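Local coordinates for PA3566 protein (Pseudomonas aeruginosa, PDB 1X7V), which is of unknown function but belongs to the antibiotic biosynthesis monooxygenase family and may act as an oxidoreductase, at residues E21-E24 with R25-A29. Sequence-based numbering, arbitrary orientation.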
loop_
_atom_site.group_PDB
_atom_site.type_symbol
_atom_site.label_atom_id
_atom_site.label_comp_id
_atom_site.label_asym_id
_atom_site.label_seq_id
_atom_site.Cartn_x
_atom_site.Cartn_y
_atom_site.Cartn_z
ATOM N N GLU A 21 -15.413 4.035 0.169
ATOM C CA GLU A 21 -15.587 3.350 -1.087
ATOM C C GLU A 21 -14.682 3.891 -2.175
ATOM O O GLU A 21 -14.162 3.116 -2.993
ATOM C CB GLU A 21 -17.035 3.431 -1.530
ATOM C CG GLU A 21 -17.994 2.724 -0.550
ATOM C CD GLU A 21 -18.101 1.184 -0.707
ATOM O OE1 GLU A 21 -17.062 0.474 -0.877
ATOM O OE2 GLU A 21 -19.248 0.667 -0.604
ATOM N N ALA A 22 -14.510 5.209 -2.198
ATOM C CA ALA A 22 -13.659 5.855 -3.185
ATOM C C ALA A 22 -12.205 5.437 -2.947
ATOM O O ALA A 22 -11.441 5.099 -3.886
ATOM C CB ALA A 22 -13.789 7.381 -3.116
ATOM N N LEU A 23 -11.790 5.450 -1.699
ATOM C CA LEU A 23 -10.418 5.035 -1.391
ATOM C C LEU A 23 -10.113 3.535 -1.727
ATOM O O LEU A 23 -9.036 3.201 -2.268
ATOM C CB LEU A 23 -10.100 5.392 0.082
ATOM C CG LEU A 23 -8.681 4.959 0.546
ATOM C CD1 LEU A 23 -7.675 5.661 -0.362
ATOM C CD2 LEU A 23 -8.403 5.200 2.044
ATOM N N GLU A 24 -11.030 2.634 -1.412
ATOM C CA GLU A 24 -10.923 1.224 -1.767
ATOM C C GLU A 24 -10.753 1.048 -3.273
ATOM O O GLU A 24 -9.930 0.245 -3.682
ATOM C CB GLU A 24 -12.168 0.462 -1.320
ATOM C CG GLU A 24 -12.174 -1.037 -1.732
ATOM C CD GLU A 24 -13.413 -1.784 -1.213
ATOM O OE1 GLU A 24 -13.930 -1.423 -0.114
ATOM O OE2 GLU A 24 -13.843 -2.747 -1.889
ATOM N N ARG A 25 -11.547 1.782 -4.071
ATOM C CA ARG A 25 -11.462 1.754 -5.539
ATOM C C ARG A 25 -10.042 2.094 -5.952
ATOM O O ARG A 25 -9.445 1.402 -6.749
ATOM C CB ARG A 25 -12.451 2.742 -6.155
ATOM C CG ARG A 25 -12.386 2.763 -7.617
ATOM C CD ARG A 25 -13.548 3.484 -8.214
ATOM N NE ARG A 25 -13.647 4.801 -7.672
ATOM C CZ ARG A 25 -14.715 5.300 -7.042
ATOM N NH1 ARG A 25 -15.877 4.632 -6.909
ATOM N NH2 ARG A 25 -14.620 6.514 -6.585
ATOM N N GLU A 26 -9.493 3.142 -5.365
ATOM C CA GLU A 26 -8.174 3.619 -5.709
ATOM C C GLU A 26 -7.074 2.659 -5.272
ATOM O O GLU A 26 -6.129 2.414 -6.046
ATOM C CB GLU A 26 -7.968 5.022 -5.127
ATOM C CG GLU A 26 -8.881 6.074 -5.771
ATOM C CD GLU A 26 -8.728 6.198 -7.313
ATOM O OE1 GLU A 26 -7.638 6.648 -7.744
ATOM O OE2 GLU A 26 -9.695 5.877 -8.102
ATOM N N LEU A 27 -7.171 2.153 -4.044
ATOM C CA LEU A 27 -6.200 1.158 -3.502
ATOM C C LEU A 27 -6.211 -0.148 -4.298
ATOM O O LEU A 27 -5.171 -0.756 -4.569
ATOM C CB LEU A 27 -6.472 0.893 -2.013
ATOM C CG LEU A 27 -6.221 2.022 -1.046
ATOM C CD1 LEU A 27 -6.726 1.713 0.371
ATOM C CD2 LEU A 27 -4.691 2.408 -1.041
ATOM N N ARG A 28 -7.384 -0.600 -4.721
ATOM C CA ARG A 28 -7.479 -1.890 -5.450
ATOM C C ARG A 28 -6.651 -1.824 -6.778
ATOM O O ARG A 28 -6.022 -2.813 -7.225
ATOM C CB ARG A 28 -8.925 -2.233 -5.742
ATOM C CG ARG A 28 -9.730 -2.829 -4.564
ATOM C CD ARG A 28 -11.174 -3.032 -5.036
ATOM N NE ARG A 28 -12.032 -3.705 -4.059
ATOM C CZ ARG A 28 -12.101 -5.019 -3.855
ATOM N NH1 ARG A 28 -11.373 -5.878 -4.552
ATOM N NH2 ARG A 28 -12.940 -5.491 -2.945
ATOM N N ALA A 29 -6.593 -0.639 -7.345
ATOM C CA ALA A 29 -5.924 -0.407 -8.628
ATOM C C ALA A 29 -4.451 -0.660 -8.498
ATOM O O ALA A 29 -3.765 -0.959 -9.522
ATOM C CB ALA A 29 -6.132 1.004 -9.101
HETATM O O HOH W 1 -11.932 6.641 -6.645
#
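Glu24 and Arg28 form an i to i+4 salt bridge on the first turns of helix 20-36, which packs on the four-stranded antiparallel sheet of this alpha-beta plait, the ferredoxin-like fold of dimeric alpha/beta-barrel proteins. The two side chains run alongside each other, pointing the same way. With CG anti to the backbone N (chi1 177°) and the chain extended beyond it, Glu24 brings a single oxygen to the side of the guanidinium: OE2 accepts from Arg28 NE at 3.0 Å and from Arg28 NH2 at 3.1 Å. OE2 lies in the guanidinium plane and receives NE on its anti lone pair, whereas NH2 approaches well out of the carboxylate plane, the two groups being turned 43° apart. The side-on pair of bonds probably limits rotation of the guanidinium.

Backbone bonds of the alpha-helix link the same turns: Arg25 N, Glu26 N, Leu27 N and Arg28 N donate in turn to the carbonyls of Glu21, Ala22, Leu23 and Glu24, the bond from Leu27 N to Leu23 O being 2.8 Å long.

Apolar packing joins Leu23 and Leu27 on the buried face, with Leu23 CG 3.8 Å from Leu27 CD1; both reach Phe55 and Ile13 of the sheet, and Leu27 also touches Phe79 of helix 74-80.

On the solvent-facing flank, the Arg25 chain bends at chi3 (55°) and lays one guanidinium face over Ala22, NH2 standing 3.6 Å from Ala22 CA. One water ties this flank together, accepting from Arg25 NH2 at 2.7 Å and donating to Ala22 O and, at 2.8 Å, to Glu26 OE2.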